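Local coordinates for protein HepC.19480.a.B1 (Helicobacter pylori, PDB 6MTZ) that is of unknown function but is probably a DHH/DHHA1-type phosphoesterase, a family that includes metal-dependent hydrolases of phosphodiester bonds, at residues L14-L19 with N39-R44; S181-R186 with R194-K199. All blocks are in the same frame, centred on the assembly; numbering follows the deposited sequence.

Interaction 1: L14-L19 with N39-R44; sequences LSHIDL and NANYGR
Asn39 reaches from one strand end to the backbone just past the other. Its ND2 gives a hydrogen bond to His16 O at 2.9 Å. The bond is nearly straight, 162° at the hydrogen, and the acceptor lies in the amide plane. Beside it, Ala40 N gives a hydrogen bond to Ser15 O at 3.1 Å. This bond belongs to the parallel pairing of Ser15 with Asn39, and the Asn39 amide adds a side-chain bond just past it.

The His16 ring lies beside Ala40 and Asn41, with Asn41 O at its edge, in plane. CB of His16 points away from 39-44, but CG, anti to the backbone N (chi1 -166°), starts the ring back toward it. ND1 makes a weak bond to Ala40 O, 3.2 Å. CE1 lies 3.2 Å from Asn41 OD1, with ring and amide planes 56° apart. Ile17 CG1 sits over the centre of one ring face. Ile17 CD1 packs on Asn41 CG at 3.5 Å, and Ile17 CG2 meets Asn39 CB at 4.0 Å. Leu14 CD1 meets Ala40 CB at 4.0 Å.

Second-shell bonds fix the Asn39 amide: OD1 has Arg194 as its partner, and ND2 also meets Gln25. Ser15 OG binds Gly21 O and Ser70 OG. Asp18 caps the following helix through Gly21 N. His16 and Asp18 fall in an HxDxDG sequence, consistent with the first motif of DHH proteins, which in relatives supplies metal ligands.

Strand 10-15 lies between edge strand 35-39 and strand 64-70. Helix 19-29 covers Ser15, while helix 43-59 packs on Leu14 and Ala40.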
loop_
_atom_site.group_PDB
_atom_site.type_symbol
_atom_site.label_atom_id
_atom_site.label_comp_id
_atom_site.label_asym_id
_atom_site.label_seq_id
_atom_site.Cartn_x
_atom_site.Cartn_y
_atom_site.Cartn_z
ATOM N N LEU A 14 -4.435 -10.076 -3.899
ATOM C CA LEU A 14 -4.488 -8.705 -4.397
ATOM C C LEU A 14 -5.826 -8.061 -4.038
ATOM O O LEU A 14 -6.892 -8.630 -4.331
ATOM C CB LEU A 14 -4.285 -8.690 -5.911
ATOM C CG LEU A 14 -4.658 -7.393 -6.626
ATOM C CD1 LEU A 14 -3.737 -6.245 -6.169
ATOM C CD2 LEU A 14 -4.654 -7.589 -8.158
ATOM N N SER A 15 -5.772 -6.866 -3.432
ATOM C CA SER A 15 -6.980 -6.164 -2.995
ATOM C C SER A 15 -6.831 -4.659 -3.203
ATOM O O SER A 15 -5.744 -4.148 -3.495
ATOM C CB SER A 15 -7.308 -6.453 -1.518
ATOM O OG SER A 15 -8.649 -6.088 -1.234
ATOM N N HIS A 16 -7.949 -3.951 -3.044
ATOM C CA HIS A 16 -7.989 -2.495 -3.204
ATOM C C HIS A 16 -7.283 -1.834 -2.010
ATOM O O HIS A 16 -6.649 -2.502 -1.193
ATOM C CB HIS A 16 -9.436 -2.041 -3.350
ATOM C CG HIS A 16 -9.605 -0.633 -3.845
ATOM N ND1 HIS A 16 -8.991 -0.166 -4.983
ATOM C CD2 HIS A 16 -10.344 0.400 -3.366
ATOM C CE1 HIS A 16 -9.336 1.096 -5.183
ATOM N NE2 HIS A 16 -10.156 1.463 -4.218
ATOM N N ILE A 17 -7.411 -0.515 -1.870
ATOM C CA ILE A 17 -6.660 0.223 -0.859
ATOM C C ILE A 17 -7.520 0.872 0.215
ATOM O O ILE A 17 -6.957 1.383 1.185
ATOM C CB ILE A 17 -5.750 1.298 -1.493
ATOM C CG1 ILE A 17 -6.575 2.247 -2.370
ATOM C CG2 ILE A 17 -4.599 0.648 -2.247
ATOM C CD1 ILE A 17 -5.896 3.554 -2.614
ATOM N N ASP A 18 -8.842 0.899 0.116
ATOM C CA ASP A 18 -9.587 1.614 1.151
ATOM C C ASP A 18 -9.887 0.649 2.309
ATOM O O ASP A 18 -9.272 -0.416 2.416
ATOM C CB ASP A 18 -10.839 2.246 0.541
ATOM C CG ASP A 18 -11.721 1.216 -0.138
ATOM O OD1 ASP A 18 -11.403 0.012 -0.063
ATOM O OD2 ASP A 18 -12.732 1.601 -0.748
ATOM N N LEU A 19 -10.840 0.991 3.179
ATOM C CA LEU A 19 -11.141 0.135 4.328
ATOM C C LEU A 19 -11.616 -1.251 3.881
ATOM O O LEU A 19 -11.158 -2.274 4.397
ATOM C CB LEU A 19 -12.200 0.799 5.218
ATOM C CG LEU A 19 -12.832 -0.107 6.297
ATOM C CD1 LEU A 19 -11.810 -0.517 7.331
ATOM C CD2 LEU A 19 -14.009 0.542 7.013
ATOM N N ASN A 39 -1.599 -4.672 -3.154
ATOM C CA ASN A 39 -2.683 -3.706 -3.208
ATOM C C ASN A 39 -2.538 -2.825 -4.432
ATOM O O ASN A 39 -1.432 -2.574 -4.917
ATOM C CB ASN A 39 -2.747 -2.853 -1.940
ATOM C CG ASN A 39 -2.993 -3.699 -0.695
ATOM O OD1 ASN A 39 -2.073 -4.343 -0.176
ATOM N ND2 ASN A 39 -4.228 -3.714 -0.223
ATOM N N ALA A 40 -3.683 -2.351 -4.916
ATOM C CA ALA A 40 -3.739 -1.534 -6.112
ATOM C C ALA A 40 -4.899 -0.568 -5.971
ATOM O O ALA A 40 -5.936 -0.913 -5.401
ATOM C CB ALA A 40 -3.895 -2.408 -7.369
ATOM N N ASN A 41 -4.710 0.651 -6.457
ATOM C CA ASN A 41 -5.810 1.600 -6.476
ATOM C C ASN A 41 -6.476 1.545 -7.846
ATOM O O ASN A 41 -7.501 0.879 -8.011
ATOM C CB ASN A 41 -5.318 3.010 -6.152
ATOM C CG ASN A 41 -6.448 4.001 -6.028
ATOM O OD1 ASN A 41 -7.616 3.623 -6.001
ATOM N ND2 ASN A 41 -6.109 5.280 -5.951
ATOM N N TYR A 42 -5.872 2.206 -8.833
ATOM C CA TYR A 42 -6.412 2.336 -10.182
ATOM C C TYR A 42 -5.922 1.224 -11.110
ATOM O O TYR A 42 -5.159 0.338 -10.724
ATOM C CB TYR A 42 -6.041 3.694 -10.770
ATOM C CG TYR A 42 -6.592 4.833 -9.972
ATOM C CD1 TYR A 42 -7.957 4.960 -9.772
ATOM C CD2 TYR A 42 -5.753 5.787 -9.414
ATOM C CE1 TYR A 42 -8.479 6.006 -9.035
ATOM C CE2 TYR A 42 -6.267 6.842 -8.676
ATOM C CZ TYR A 42 -7.632 6.942 -8.488
ATOM O OH TYR A 42 -8.156 7.980 -7.754
ATOM N N GLY A 43 -6.321 1.311 -12.380
ATOM C CA GLY A 43 -6.180 0.176 -13.276
ATOM C C GLY A 43 -4.745 -0.165 -13.637
ATOM O O GLY A 43 -4.388 -1.343 -13.725
ATOM N N ARG A 44 -3.910 0.844 -13.904
ATOM C CA ARG A 44 -2.525 0.530 -14.238
ATOM C C ARG A 44 -1.868 -0.251 -13.102
ATOM O O ARG A 44 -1.207 -1.270 -13.339
ATOM C CB ARG A 44 -1.737 1.809 -14.566
#

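Interaction 2: S181-R186 with R194-K199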
loop_
_atom_site.group_PDB
_atom_site.type_symbol
_atom_site.label_atom_id
_atom_site.label_comp_id
_atom_site.label_asym_id
_atom_site.label_seq_id
_atom_site.Cartn_x
_atom_site.Cartn_y
_atom_site.Cartn_z
ATOM N N SER A 181 -4.336 7.153 7.482
ATOM C CA SER A 181 -3.133 6.516 8.022
ATOM C C SER A 181 -2.065 6.425 6.929
ATOM O O SER A 181 -1.625 5.353 6.526
ATOM C CB SER A 181 -3.463 5.152 8.633
ATOM O OG SER A 181 -4.181 4.297 7.730
ATOM N N SER A 182 -1.647 7.600 6.453
ATOM C CA SER A 182 -0.712 7.734 5.347
ATOM C C SER A 182 0.703 8.055 5.816
ATOM O O SER A 182 1.525 8.506 5.008
ATOM C CB SER A 182 -1.209 8.809 4.381
ATOM O OG SER A 182 -2.592 8.628 4.090
ATOM N N GLU A 183 1.000 7.834 7.104
ATOM C CA GLU A 183 2.315 8.151 7.654
ATOM C C GLU A 183 3.440 7.301 7.070
ATOM O O GLU A 183 4.597 7.704 7.162
ATOM C CB GLU A 183 2.301 7.999 9.183
ATOM C CG GLU A 183 1.451 9.042 9.939
ATOM C CD GLU A 183 -0.036 8.767 9.828
ATOM O OE1 GLU A 183 -0.396 7.616 9.480
ATOM O OE2 GLU A 183 -0.838 9.699 10.064
ATOM N N LEU A 184 3.146 6.113 6.527
ATOM C CA LEU A 184 4.138 5.303 5.816
ATOM C C LEU A 184 3.773 5.286 4.332
ATOM O O LEU A 184 2.773 4.663 3.936
ATOM C CB LEU A 184 4.210 3.878 6.370
ATOM C CG LEU A 184 4.540 3.690 7.863
ATOM C CD1 LEU A 184 4.489 2.214 8.249
ATOM C CD2 LEU A 184 5.916 4.277 8.233
ATOM N N ASN A 185 4.595 5.951 3.517
ATOM C CA ASN A 185 4.381 5.986 2.072
ATOM C C ASN A 185 4.173 4.582 1.514
ATOM O O ASN A 185 5.003 3.683 1.724
ATOM C CB ASN A 185 5.575 6.647 1.375
ATOM C CG ASN A 185 5.393 6.728 -0.133
ATOM O OD1 ASN A 185 5.781 5.825 -0.865
ATOM N ND2 ASN A 185 4.810 7.830 -0.603
ATOM N N ARG A 186 3.063 4.411 0.784
ATOM C CA ARG A 186 2.672 3.081 0.326
ATOM C C ARG A 186 3.617 2.560 -0.746
ATOM O O ARG A 186 3.962 1.369 -0.748
ATOM C CB ARG A 186 1.232 3.091 -0.195
ATOM C CG ARG A 186 0.713 1.694 -0.570
ATOM C CD ARG A 186 -0.819 1.668 -0.842
ATOM N NE ARG A 186 -1.235 2.447 -2.016
ATOM C CZ ARG A 186 -1.320 1.965 -3.260
ATOM N NH1 ARG A 186 -1.025 0.693 -3.514
ATOM N NH2 ARG A 186 -1.717 2.748 -4.254
ATOM N N ARG A 194 1.043 -1.791 4.863
ATOM C CA ARG A 194 -0.077 -2.705 5.057
ATOM C C ARG A 194 -0.133 -3.207 6.492
ATOM O O ARG A 194 -1.211 -3.247 7.095
ATOM C CB ARG A 194 0.026 -3.875 4.086
ATOM C CG ARG A 194 -1.083 -4.924 4.228
ATOM C CD ARG A 194 -0.912 -6.073 3.191
ATOM N NE ARG A 194 -0.729 -5.565 1.836
ATOM C CZ ARG A 194 0.437 -5.462 1.197
ATOM N NH1 ARG A 194 1.578 -5.840 1.781
ATOM N NH2 ARG A 194 0.458 -4.970 -0.039
ATOM N N ASP A 195 1.021 -3.569 7.062
ATOM C CA ASP A 195 1.060 -4.048 8.440
ATOM C C ASP A 195 0.524 -3.002 9.404
ATOM O O ASP A 195 -0.218 -3.321 10.344
ATOM C CB ASP A 195 2.496 -4.412 8.825
ATOM C CG ASP A 195 3.004 -5.650 8.112
ATOM O OD1 ASP A 195 2.225 -6.300 7.382
ATOM O OD2 ASP A 195 4.192 -5.976 8.284
ATOM N N TYR A 196 0.913 -1.746 9.195
ATOM C CA TYR A 196 0.459 -0.640 10.031
ATOM C C TYR A 196 -1.066 -0.496 9.996
ATOM O O TYR A 196 -1.721 -0.473 11.043
ATOM C CB TYR A 196 1.158 0.623 9.539
ATOM C CG TYR A 196 0.769 1.948 10.138
ATOM C CD1 TYR A 196 0.697 2.148 11.515
ATOM C CD2 TYR A 196 0.567 3.032 9.306
ATOM C CE1 TYR A 196 0.371 3.407 12.028
ATOM C CE2 TYR A 196 0.249 4.262 9.791
ATOM C CZ TYR A 196 0.144 4.459 11.143
ATOM O OH TYR A 196 -0.168 5.740 11.559
ATOM N N LYS A 197 -1.641 -0.364 8.796
ATOM C CA LYS A 197 -3.090 -0.235 8.682
ATOM C C LYS A 197 -3.779 -1.450 9.272
ATOM O O LYS A 197 -4.760 -1.310 10.008
ATOM C CB LYS A 197 -3.523 -0.050 7.216
ATOM C CG LYS A 197 -3.032 1.244 6.557
ATOM C CD LYS A 197 -3.475 1.342 5.108
ATOM C CE LYS A 197 -3.007 2.607 4.410
ATOM N NZ LYS A 197 -3.485 3.842 5.036
ATOM N N LEU A 198 -3.257 -2.652 8.996
ATOM C CA LEU A 198 -3.922 -3.854 9.489
ATOM C C LEU A 198 -3.817 -3.958 11.000
ATOM O O LEU A 198 -4.751 -4.436 11.659
ATOM C CB LEU A 198 -3.339 -5.107 8.835
ATOM C CG LEU A 198 -3.647 -5.237 7.343
ATOM C CD1 LEU A 198 -3.322 -6.643 6.904
ATOM C CD2 LEU A 198 -5.094 -4.893 7.061
ATOM N N LYS A 199 -2.687 -3.531 11.570
ATOM C CA LYS A 199 -2.591 -3.469 13.025
ATOM C C LYS A 199 -3.656 -2.535 13.587
ATOM O O LYS A 199 -4.377 -2.890 14.524
ATOM C CB LYS A 199 -1.199 -3.003 13.460
#
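Tyr196 lies across the loop 181-186 and meets it from CB to OH. CB packs on Leu184 CD1 at 3.9 Å, and CD2 is 4.1 Å from the same methyl. Further out, CE2 passes Ser181 O at 3.9 Å. CE2 also comes within 3.4 Å of Glu183 OE1. At the tip, OH donates a hydrogen bond to Glu183 OE1, 2.8 Å away. OE1 lies at the ring edge, near the ring plane. The carboxylate stands almost square to the ring, 87° between planes, and the hydroxyl approaches from above the carboxylate plane. Glu183 OE2 forms a salt bridge with Lys225, so both carboxylate oxygens have partners.

The loop joins helix 168-180 to helix 190-203. The contact ties this loop back onto the second helix, in the helical part of what is probably the DHH domain. The first helix ends just before Ser181. Lys197 reaches that end. Its aliphatic chain runs past Ser181, with CG 3.5 Å from Ser181 OG. The chain is extended as far as CE and then bends at its last torsion (chi4 -60°). NZ gives bonds to Ser181 OG at 2.8 Å and to Ser181 O at 2.8 Å. It reaches the carbonyl oxygen from above the carbonyl plane. A third bond goes to Ile178 O. The ammonium thus sits among oxygens at a helix C-terminus, where its charge would be favoured. Ser181 OG also binds Met177 O, one turn back in the same helix, and Leu184 packs on Ala245 and Gln246 of helix 238-251.

How the interactions relate
Interaction 1 is partly buried and lies at the C-terminal ends of two parallel strands. Interaction 2 is more buried and joins a loop to a helix. Backbone pairing and an amide-to-carbonyl bond hold the first. The second rests on a lysine, a tyrosine and a carboxylate. Their centres are about 14 Å apart, yet they touch. The probable hydrogen bond between Arg194 NH2 and Asn39 OD1 is 2.6 Å long, and Arg186 packs by its CZ on Ile17 CG2. Arginines of both segments of interaction 2 thus meet interaction 1. Helix 19-29 packs against both, through Tyr22 and Gln25. Only interaction 1 includes residues of a likely metal-binding motif.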